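Local coordinates for bifunctional GH43-CE protein (Bacteroides eggerthii, PDB 6MLY), which probably hydrolyses xylan-type polysaccharides, joining a glycoside hydrolase family 43 domain, generally assigned beta-xylosidase activity, to a carbohydrate esterase domain, at residues L100-E104 with G105-L109; D149-G152 with H153-I157; K593-A596 with Q597-V601; H586-S589 with G590-K593. All coordinates share one frame; numbering follows the deposited sequence.

Interaction 1. Residues L100-E104 with G105-L109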
loop_
_atom_site.group_PDB
_atom_site.type_symbol
_atom_site.label_atom_id
_atom_site.label_comp_id
_atom_site.label_asym_id
_atom_site.label_seq_id
_atom_site.Cartn_x
_atom_site.Cartn_y
_atom_site.Cartn_z
ATOM N N LEU A 100 -21.312 -18.707 -17.470
ATOM C CA LEU A 100 -20.549 -19.402 -18.518
ATOM C C LEU A 100 -21.056 -20.845 -18.658
ATOM O O LEU A 100 -21.051 -21.598 -17.683
ATOM C CB LEU A 100 -19.060 -19.370 -18.161
ATOM C CG LEU A 100 -18.139 -20.171 -19.082
ATOM C CD1 LEU A 100 -18.198 -19.652 -20.510
ATOM C CD2 LEU A 100 -16.708 -20.156 -18.565
ATOM N N ARG A 101 -21.457 -21.213 -19.884
ATOM C CA ARG A 101 -21.996 -22.555 -20.208
ATOM C C ARG A 101 -21.378 -23.074 -21.510
ATOM O O ARG A 101 -20.853 -22.294 -22.310
ATOM C CB ARG A 101 -23.515 -22.534 -20.399
ATOM C CG ARG A 101 -24.300 -22.060 -19.188
ATOM C CD ARG A 101 -24.129 -22.975 -17.988
ATOM N NE ARG A 101 -25.128 -22.653 -16.960
ATOM C CZ ARG A 101 -25.073 -23.076 -15.632
ATOM N NH1 ARG A 101 -24.068 -23.825 -15.131
ATOM N NH2 ARG A 101 -26.168 -22.949 -14.936
ATOM N N TYR A 102 -21.469 -24.396 -21.698
ATOM C CA TYR A 102 -21.099 -25.083 -22.935
ATOM C C TYR A 102 -22.160 -26.126 -23.261
ATOM O O TYR A 102 -22.370 -27.044 -22.477
ATOM C CB TYR A 102 -19.767 -25.815 -22.793
ATOM C CG TYR A 102 -19.402 -26.719 -23.945
ATOM C CD1 TYR A 102 -19.664 -28.081 -23.907
ATOM C CD2 TYR A 102 -18.756 -26.215 -25.060
ATOM C CE1 TYR A 102 -19.299 -28.915 -24.953
ATOM C CE2 TYR A 102 -18.390 -27.032 -26.117
ATOM C CZ TYR A 102 -18.661 -28.386 -26.063
ATOM O OH TYR A 102 -18.285 -29.177 -27.105
ATOM N N HIS A 103 -22.784 -25.983 -24.432
ATOM C CA HIS A 103 -23.910 -26.810 -24.836
ATOM C C HIS A 103 -23.792 -27.156 -26.322
ATOM O O HIS A 103 -23.710 -26.259 -27.154
ATOM C CB HIS A 103 -25.226 -26.090 -24.526
ATOM C CG HIS A 103 -26.429 -26.882 -24.903
ATOM N ND1 HIS A 103 -26.982 -26.823 -26.170
ATOM C CD2 HIS A 103 -27.166 -27.766 -24.201
ATOM C CE1 HIS A 103 -28.023 -27.619 -26.221
ATOM N NE2 HIS A 103 -28.152 -28.212 -25.030
ATOM N N GLU A 104 -23.770 -28.461 -26.621
ATOM C CA GLU A 104 -23.806 -29.016 -27.983
ATOM C C GLU A 104 -22.908 -28.206 -28.925
ATOM O O GLU A 104 -23.341 -27.747 -29.989
ATOM C CB GLU A 104 -25.254 -29.120 -28.468
ATOM C CG GLU A 104 -25.898 -30.442 -28.087
ATOM C CD GLU A 104 -27.307 -30.645 -28.605
ATOM O OE1 GLU A 104 -28.197 -29.894 -28.161
ATOM O OE2 GLU A 104 -27.505 -31.551 -29.462
ATOM N N GLY A 105 -21.648 -28.042 -28.503
ATOM C CA GLY A 105 -20.562 -27.531 -29.340
ATOM C C GLY A 105 -20.374 -26.022 -29.268
ATOM O O GLY A 105 -19.455 -25.496 -29.899
ATOM N N VAL A 106 -21.222 -25.314 -28.513
ATOM C CA VAL A 106 -21.162 -23.851 -28.479
ATOM C C VAL A 106 -21.022 -23.370 -27.029
ATOM O O VAL A 106 -21.787 -23.787 -26.153
ATOM C CB VAL A 106 -22.386 -23.220 -29.171
ATOM C CG1 VAL A 106 -22.457 -21.716 -28.934
ATOM C CG2 VAL A 106 -22.399 -23.524 -30.661
ATOM N N TYR A 107 -20.041 -22.488 -26.803
ATOM C CA TYR A 107 -19.852 -21.811 -25.527
ATOM C C TYR A 107 -20.837 -20.643 -25.435
ATOM O O TYR A 107 -20.999 -19.882 -26.389
ATOM C CB TYR A 107 -18.404 -21.329 -25.375
ATOM C CG TYR A 107 -17.398 -22.442 -25.232
ATOM C CD1 TYR A 107 -16.699 -22.919 -26.329
ATOM C CD2 TYR A 107 -17.168 -23.041 -24.004
ATOM C CE1 TYR A 107 -15.785 -23.954 -26.209
ATOM C CE2 TYR A 107 -16.261 -24.079 -23.867
ATOM C CZ TYR A 107 -15.567 -24.537 -24.975
ATOM O OH TYR A 107 -14.672 -25.559 -24.855
ATOM N N TYR A 108 -21.474 -20.511 -24.268
ATOM C CA TYR A 108 -22.468 -19.478 -24.008
ATOM C C TYR A 108 -22.059 -18.679 -22.768
ATOM O O TYR A 108 -21.913 -19.250 -21.679
ATOM C CB TYR A 108 -23.855 -20.099 -23.819
ATOM C CG TYR A 108 -24.435 -20.719 -25.064
ATOM C CD1 TYR A 108 -24.228 -22.056 -25.361
ATOM C CD2 TYR A 108 -25.185 -19.966 -25.951
ATOM C CE1 TYR A 108 -24.759 -22.634 -26.505
ATOM C CE2 TYR A 108 -25.717 -20.526 -27.101
ATOM C CZ TYR A 108 -25.509 -21.866 -27.378
ATOM O OH TYR A 108 -26.033 -22.413 -28.513
ATOM N N LEU A 109 -21.892 -17.363 -22.963
ATOM C CA LEU A 109 -21.432 -16.432 -21.935
ATOM C C LEU A 109 -22.415 -15.258 -21.821
ATOM O O LEU A 109 -22.722 -14.605 -22.820
ATOM C CB LEU A 109 -20.035 -15.940 -22.321
ATOM C CG LEU A 109 -19.073 -15.748 -21.154
ATOM C CD1 LEU A 109 -17.767 -15.127 -21.630
ATOM C CD2 LEU A 109 -19.710 -14.907 -20.061
#
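Leu100 to His103 run antiparallel to Val106 to Leu109, the two short strand axes 157° apart, and a type I' turn from His103 to Val106 joins them with Glu104 and Gly105 at its corners. This is a two-residue beta hairpin. Arg101 with Tyr108 and His103 with Val106 are hydrogen-bonded pairs, each closed by two backbone bonds; Arg101 N reaches Tyr108 O at 2.7 Å and Val106 N reaches His103 O at 3.0 Å. Leu100 with Leu109 and Tyr102 with Tyr107 are the non-hydrogen-bonded pairs. On their face, Tyr102 and Tyr107 make an edge-to-face stack, with centroids 4.8 Å apart and planes at 52°. Tyr102 CD2 comes down over the centre of the Tyr107 ring, 3.5 Å from its CE2. With its CG anti to the backbone N (chi1 171°), Tyr102 also carries its ring along the turn, and its OH lies 3.6 Å from Gly105 CA. Leu100 CD1 meets Leu109 CG at 4.1 Å farther from the turn. On the other face, Val106 CG1 lies over one side of the Tyr108 ring, offset toward the rim, while His103 O lies in the ring plane, 3.8 Å from Tyr108 CE1. The Arg101 side chain comes near Tyr108 only with CB; its guanidinium leads away from the hairpin, NH2 bonding to Leu204 O and NE to Phe146 O. The pair forms the first two strands of a four-stranded blade in the five-bladed beta-propeller of family 43: strand 118-124 bonds to Tyr107 and Leu109, strands 34-38 and 41-45 cover the Tyr102 face, and strand 145-148 covers the Tyr108 face.

Interaction 2. Residues D149-G152 with H153-I157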
loop_
_atom_site.group_PDB
_atom_site.type_symbol
_atom_site.label_atom_id
_atom_site.label_comp_id
_atom_site.label_asym_id
_atom_site.label_seq_id
_atom_site.Cartn_x
_atom_site.Cartn_y
_atom_site.Cartn_z
ATOM N N ASP A 149 -31.917 -27.071 -20.430
ATOM C CA ASP A 149 -32.546 -28.275 -19.872
ATOM C C ASP A 149 -32.747 -29.308 -20.987
ATOM O O ASP A 149 -32.791 -28.973 -22.173
ATOM C CB ASP A 149 -33.868 -27.945 -19.174
ATOM C CG ASP A 149 -34.249 -28.937 -18.089
ATOM O OD1 ASP A 149 -33.332 -29.494 -17.447
ATOM O OD2 ASP A 149 -35.461 -29.155 -17.900
ATOM N N GLU A 150 -32.886 -30.568 -20.571
ATOM C CA GLU A 150 -33.058 -31.691 -21.492
ATOM C C GLU A 150 -34.533 -31.813 -21.915
ATOM O O GLU A 150 -34.854 -32.664 -22.739
ATOM C CB GLU A 150 -32.530 -33.006 -20.901
ATOM C CG GLU A 150 -32.229 -32.965 -19.413
ATOM C CD GLU A 150 -31.661 -34.254 -18.849
ATOM O OE1 GLU A 150 -32.325 -35.294 -18.982
ATOM O OE2 GLU A 150 -30.551 -34.210 -18.283
ATOM N N ASP A 151 -35.411 -30.958 -21.371
ATOM C CA ASP A 151 -36.775 -30.797 -21.881
ATOM C C ASP A 151 -36.766 -29.869 -23.110
ATOM O O ASP A 151 -37.771 -29.749 -23.801
ATOM C CB ASP A 151 -37.732 -30.331 -20.777
ATOM C CG ASP A 151 -37.638 -28.863 -20.389
ATOM O OD1 ASP A 151 -36.873 -28.120 -21.032
ATOM O OD2 ASP A 151 -38.349 -28.473 -19.446
ATOM N N GLY A 152 -35.634 -29.198 -23.363
ATOM C CA GLY A 152 -35.383 -28.472 -24.620
ATOM C C GLY A 152 -35.723 -26.989 -24.546
ATOM O O GLY A 152 -35.828 -26.332 -25.581
ATOM N N HIS A 153 -35.909 -26.467 -23.328
ATOM C CA HIS A 153 -36.129 -25.043 -23.086
ATOM C C HIS A 153 -34.894 -24.444 -22.402
ATOM O O HIS A 153 -34.156 -25.160 -21.726
ATOM C CB HIS A 153 -37.376 -24.820 -22.220
ATOM C CG HIS A 153 -38.637 -25.296 -22.848
ATOM N ND1 HIS A 153 -39.558 -26.057 -22.157
ATOM C CD2 HIS A 153 -39.127 -25.135 -24.095
ATOM C CE1 HIS A 153 -40.570 -26.345 -22.952
ATOM N NE2 HIS A 153 -40.325 -25.796 -24.152
ATOM N N ILE A 154 -34.699 -23.131 -22.578
ATOM C CA ILE A 154 -33.618 -22.381 -21.932
ATOM C C ILE A 154 -34.226 -21.532 -20.812
ATOM O O ILE A 154 -34.851 -20.506 -21.087
ATOM C CB ILE A 154 -32.861 -21.502 -22.946
ATOM C CG1 ILE A 154 -32.504 -22.273 -24.220
ATOM C CG2 ILE A 154 -31.631 -20.876 -22.303
ATOM C CD1 ILE A 154 -32.205 -21.386 -25.401
ATOM N N TYR A 155 -34.025 -21.968 -19.562
ATOM C CA TYR A 155 -34.516 -21.273 -18.366
ATOM C C TYR A 155 -33.510 -20.195 -17.948
ATOM O O TYR A 155 -32.462 -20.053 -18.567
ATOM C CB TYR A 155 -34.791 -22.290 -17.257
ATOM C CG TYR A 155 -35.828 -23.310 -17.645
ATOM C CD1 TYR A 155 -37.180 -23.018 -17.560
ATOM C CD2 TYR A 155 -35.463 -24.546 -18.154
ATOM C CE1 TYR A 155 -38.142 -23.937 -17.940
ATOM C CE2 TYR A 155 -36.413 -25.477 -18.538
ATOM C CZ TYR A 155 -37.757 -25.170 -18.429
ATOM O OH TYR A 155 -38.704 -26.081 -18.807
ATOM N N MET A 156 -33.876 -19.432 -16.911
ATOM C CA MET A 156 -33.027 -18.418 -16.285
ATOM C C MET A 156 -33.587 -18.099 -14.894
ATOM O O MET A 156 -34.758 -17.764 -14.770
ATOM C CB MET A 156 -32.989 -17.139 -17.130
ATOM C CG MET A 156 -31.997 -16.097 -16.625
ATOM S SD MET A 156 -31.643 -14.762 -17.818
ATOM C CE MET A 156 -33.293 -14.122 -18.112
ATOM N N ILE A 157 -32.740 -18.234 -13.865
ATOM C CA ILE A 157 -33.052 -17.887 -12.465
ATOM C C ILE A 157 -32.326 -16.575 -12.149
ATOM O O ILE A 157 -31.415 -16.233 -12.885
ATOM C CB ILE A 157 -32.655 -19.057 -11.539
ATOM C CG1 ILE A 157 -33.486 -20.305 -11.864
ATOM C CG2 ILE A 157 -32.756 -18.683 -10.066
ATOM C CD1 ILE A 157 -33.072 -21.555 -11.116
#
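A type I turn from Asp149 to Gly152, continued by a classic beta bulge with glycine at its first position, closes this hairpin of the family 43 domain. Its backbone signature is a pair of bonds at Asp149, one accepted by its O and one donated by its N: Gly152 N donates to Asp149 O at 3.1 Å, and Asp149 N donates to His153 O at 3.2 Å. Gly152 has a positive phi (95°), where a CB would press on the preceding carbonyl. Asp151 ties the turn to the strand through both carboxylate oxygens. OD1 accepts His153 N at 3.0 Å, making an Asx turn, and OD2 receives the Tyr155 hydroxyl at 2.5 Å on its syn lone pair. The Asp151 side chain sits between backbone N and carbonyl carbon (chi1 76°), folded back toward the strand, and its carboxylate is turned 48° from the Tyr155 ring. His153 ND1 adds a weak bond to Tyr155 OH, 3.5 Å long, with the hydroxyl in the imidazole plane. Asp149 CB abuts the Tyr155 ring edge, 3.6 Å from CE2, while Asp149 OD1 bonds to Tyr211 OH. The turn leads from strand 145-148 into the middle strand, 154-158, of a three-stranded antiparallel sheet, where Tyr155 pairs with Phe147 and touches Leu165 of strand 164-167.

Interaction 3. Residues K593-A596 with Q597-V601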
loop_
_atom_site.group_PDB
_atom_site.type_symbol
_atom_site.label_atom_id
_atom_site.label_comp_id
_atom_site.label_asym_id
_atom_site.label_seq_id
_atom_site.Cartn_x
_atom_site.Cartn_y
_atom_site.Cartn_z
ATOM N N LYS A 593 1.020 13.968 29.374
ATOM C CA LYS A 593 2.023 14.909 29.885
ATOM C C LYS A 593 3.283 14.136 30.295
ATOM O O LYS A 593 3.241 12.920 30.484
ATOM C CB LYS A 593 1.459 15.710 31.064
ATOM C CG LYS A 593 0.170 16.476 30.786
ATOM C CD LYS A 593 0.279 17.518 29.683
ATOM C CE LYS A 593 -1.029 18.225 29.389
ATOM N NZ LYS A 593 -0.894 19.215 28.293
ATOM N N PHE A 594 4.398 14.866 30.428
ATOM C CA PHE A 594 5.695 14.307 30.836
ATOM C C PHE A 594 5.519 13.581 32.168
ATOM O O PHE A 594 4.865 14.098 33.072
ATOM C CB PHE A 594 6.760 15.406 30.920
ATOM C CG PHE A 594 8.164 14.910 31.157
ATOM C CD1 PHE A 594 8.681 14.828 32.441
ATOM C CD2 PHE A 594 8.965 14.509 30.099
ATOM C CE1 PHE A 594 9.964 14.354 32.661
ATOM C CE2 PHE A 594 10.251 14.042 30.320
ATOM C CZ PHE A 594 10.748 13.965 31.601
ATOM N N PRO A 595 6.097 12.381 32.295
ATOM C CA PRO A 595 7.064 11.790 31.382
ATOM C C PRO A 595 6.559 10.802 30.314
ATOM O O PRO A 595 7.261 9.841 30.009
ATOM C CB PRO A 595 7.920 11.003 32.381
ATOM C CG PRO A 595 6.882 10.402 33.299
ATOM C CD PRO A 595 5.866 11.513 33.457
ATOM N N ALA A 596 5.369 11.042 29.748
ATOM C CA ALA A 596 4.820 10.214 28.659
ATOM C C ALA A 596 5.799 10.141 27.478
ATOM O O ALA A 596 6.013 9.070 26.907
ATOM C CB ALA A 596 3.491 10.773 28.217
ATOM N N GLN A 597 6.406 11.289 27.141
ATOM C CA GLN A 597 7.189 11.469 25.912
ATOM C C GLN A 597 8.476 10.634 25.965
ATOM O O GLN A 597 8.878 10.057 24.958
ATOM C CB GLN A 597 7.497 12.951 25.685
ATOM C CG GLN A 597 6.301 13.766 25.205
ATOM C CD GLN A 597 5.160 13.809 26.195
ATOM O OE1 GLN A 597 5.357 13.734 27.406
ATOM N NE2 GLN A 597 3.947 13.929 25.682
ATOM N N ILE A 598 9.111 10.570 27.140
ATOM C CA ILE A 598 10.365 9.817 27.318
ATOM C C ILE A 598 10.028 8.330 27.516
ATOM O O ILE A 598 10.754 7.457 27.030
ATOM C CB ILE A 598 11.240 10.412 28.455
ATOM C CG1 ILE A 598 12.606 9.724 28.552
ATOM C CG2 ILE A 598 10.525 10.400 29.801
ATOM C CD1 ILE A 598 13.449 9.818 27.303
ATOM N N ASN A 599 8.910 8.067 28.210
ATOM C CA ASN A 599 8.313 6.723 28.378
ATOM C C ASN A 599 8.098 6.043 27.017
ATOM O O ASN A 599 8.245 4.823 26.899
ATOM C CB ASN A 599 6.982 6.780 29.137
ATOM C CG ASN A 599 7.138 6.961 30.633
ATOM O OD1 ASN A 599 8.242 7.159 31.136
ATOM N ND2 ASN A 599 6.031 6.897 31.355
ATOM N N ASP A 600 7.740 6.836 26.001
ATOM C CA ASP A 600 7.483 6.321 24.669
ATOM C C ASP A 600 8.811 5.967 23.993
ATOM O O ASP A 600 8.945 4.889 23.417
ATOM C CB ASP A 600 6.657 7.305 23.835
ATOM C CG ASP A 600 5.187 7.374 24.224
ATOM O OD1 ASP A 600 4.756 6.570 25.081
ATOM O OD2 ASP A 600 4.483 8.244 23.679
ATOM N N VAL A 601 9.780 6.881 24.072
ATOM C CA VAL A 601 11.083 6.701 23.429
ATOM C C VAL A 601 11.698 5.384 23.915
ATOM O O VAL A 601 12.110 4.551 23.109
ATOM C CB VAL A 601 12.017 7.894 23.697
ATOM C CG1 VAL A 601 13.441 7.622 23.233
ATOM C CG2 VAL A 601 11.478 9.158 23.050
#
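Apolar contact begins with Phe594 and Ile598, which lie side by side and point the same way; Ile598 CG2 meets Phe594 CE2 at 3.7 Å. The same methyl touches Pro595 CB at 3.7 Å. A cis peptide precedes Pro595, whose CB sits over the centre of the Phe594 ring, giving a compact Phe594, Pro595 and Ile598 cluster. Leu636 of helix 629-639 packs against both Phe594 and Ile598. Backbone hydrogen bonds then start the helix: Asn599 N donates to Pro595 O at 3.0 Å and 158°, and Asp600 N donates to Ala596 O at 3.0 Å, more bent (133°). Before them, Ala596 N bonds to Lys593 O at 2.9 Å. Among polar side chains, Gln597 bends at chi2 (63°) back along the incoming chain, so its CD packs 4.0 Å from Ala596 CB, while NE2 bonds to Arg587 O. Asn599 lies alongside Pro595, its CB 3.2 Å from Pro595 O; an alanine here would probably open a gap along the proline ring and strip the amide from beside that carbonyl. The whole is a helix N-terminus with Pro595 as N-cap, where a loop from strand 579-584 enters helix 596-610 of the esterase's alpha/beta-hydrolase fold.

Interaction 4. Residues H586-S589 with G590-K593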
loop_
_atom_site.group_PDB
_atom_site.type_symbol
_atom_site.label_atom_id
_atom_site.label_comp_id
_atom_site.label_asym_id
_atom_site.label_seq_id
_atom_site.Cartn_x
_atom_site.Cartn_y
_atom_site.Cartn_z
ATOM N N HIS A 586 5.927 9.872 19.201
ATOM C CA HIS A 586 5.675 9.949 20.628
ATOM C C HIS A 586 4.340 10.668 20.850
ATOM O O HIS A 586 3.924 11.464 20.022
ATOM C CB HIS A 586 6.837 10.657 21.336
ATOM C CG HIS A 586 6.985 12.094 20.961
ATOM N ND1 HIS A 586 6.163 13.078 21.474
ATOM C CD2 HIS A 586 7.852 12.717 20.131
ATOM C CE1 HIS A 586 6.513 14.246 20.972
ATOM N NE2 HIS A 586 7.551 14.054 20.148
ATOM N N ARG A 587 3.687 10.386 21.979
ATOM C CA ARG A 587 2.414 11.017 22.321
ATOM C C ARG A 587 2.630 12.526 22.499
ATOM O O ARG A 587 3.598 12.950 23.133
ATOM C CB ARG A 587 1.828 10.387 23.589
ATOM C CG ARG A 587 1.347 8.954 23.406
ATOM C CD ARG A 587 0.921 8.325 24.718
ATOM N NE ARG A 587 2.052 8.061 25.593
ATOM C CZ ARG A 587 1.956 7.733 26.878
ATOM N NH1 ARG A 587 0.783 7.778 27.489
ATOM N NH2 ARG A 587 3.035 7.361 27.543
ATOM N N SER A 588 1.717 13.324 21.933
ATOM C CA SER A 588 1.772 14.781 22.027
ATOM C C SER A 588 1.496 15.227 23.466
ATOM O O SER A 588 0.965 14.466 24.275
ATOM C CB SER A 588 0.809 15.436 21.067
ATOM O OG SER A 588 0.650 16.814 21.374
ATOM N N SER A 589 1.850 16.482 23.759
ATOM C CA SER A 589 1.603 17.096 25.060
ATOM C C SER A 589 0.096 17.285 25.281
ATOM O O SER A 589 -0.343 17.465 26.415
ATOM C CB SER A 589 2.361 18.396 25.214
ATOM O OG SER A 589 2.100 19.276 24.132
ATOM N N GLY A 590 -0.683 17.255 24.189
ATOM C CA GLY A 590 -2.148 17.238 24.242
ATOM C C GLY A 590 -2.682 15.890 24.701
ATOM O O GLY A 590 -3.618 15.830 25.494
ATOM N N ASP A 591 -2.067 14.813 24.195
ATOM C CA ASP A 591 -2.454 13.427 24.487
ATOM C C ASP A 591 -2.184 13.107 25.962
ATOM O O ASP A 591 -3.114 12.808 26.713
ATOM C CB ASP A 591 -1.709 12.445 23.579
ATOM C CG ASP A 591 -2.001 12.642 22.103
ATOM O OD1 ASP A 591 -3.163 12.409 21.703
ATOM O OD2 ASP A 591 -1.068 13.029 21.369
ATOM N N ALA A 592 -0.904 13.165 26.354
ATOM C CA ALA A 592 -0.460 12.929 27.733
ATOM C C ALA A 592 0.537 14.023 28.130
ATOM O O ALA A 592 0.849 14.896 27.323
ATOM C CB ALA A 592 0.143 11.549 27.849
ATOM N N LYS A 593 1.020 13.968 29.374
ATOM C CA LYS A 593 2.023 14.909 29.885
ATOM C C LYS A 593 3.283 14.136 30.295
ATOM O O LYS A 593 3.241 12.920 30.484
ATOM C CB LYS A 593 1.459 15.710 31.064
ATOM C CG LYS A 593 0.170 16.476 30.786
ATOM C CD LYS A 593 0.279 17.518 29.683
ATOM C CE LYS A 593 -1.029 18.225 29.389
ATOM N NZ LYS A 593 -0.894 19.215 28.293
#
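Ser588 and Asp591 meet in the compact centre of this loop, where Ser588 uses its N, O and OG together. Ser588 N donates to Asp591 OD2 at 2.9 Å, on the anti lone pair of that oxygen. Ser588 OG, anti to its own backbone nitrogen (chi1 167°), takes Gly590 N at 3.1 Å in an almost straight bond of 169°, which makes an ST turn. Ser588 O accepts Ala592 N at 3.1 Å, nearly in line with its C=O bond, and a second, weak bond from Asp591 N. Both serines are buried, and their hydroxyls also reach carbonyls of a neighbouring loop, Ser588 OG to Phe558 O and Ser589 OG to Trp557 O. An alanine in place of Ser588 is likely to leave Gly590 N and Phe558 O without their hydroxyl partner and the turn less firmly fixed. Across the outer side the grip is thinner. Gly590 and Asp591 face solvent, although Asp591 OD2 is held by both Ser588 N and Asn560 ND2. Arg587 meets the second half by loose packing, CB beside Asp591 CB and NH1 3.8 Å from Ala592 CB, while its NE forms a salt bridge with Asp600. Lys593 starts away from the 586-589 segment, but its chain bends at chi2 (-60°) and NZ returns to Ser589 O at 2.6 Å, sharing itself with Ala699 O. An ST turn followed by a single helix-like turn, with the Asp591 carboxylate folded back onto Ser588 N, characterises this loop between strand 579-584 and helix 596-610 of the alpha/beta-hydrolase domain.

Interactions 1 and 2 are surface hairpins of the family 43 propeller, their centres about 13 Å apart and not touching; strand 145-148, which leads into interaction 2, covers one face of interaction 1. One relies on stacked rings and paired backbones, the other on a carboxylate that ties a turn. Interactions 3 and 4 lie in the esterase domain, with centres about 65 to 72 Å from the first two, and share Lys593 on one connection. Interaction 3 is buried, with an apolar cluster at a helix start; interaction 4 is partly buried and chiefly polar. A hydrogen bond from Gln597 and a salt bridge from Asp600 to Arg587 join these two contacts.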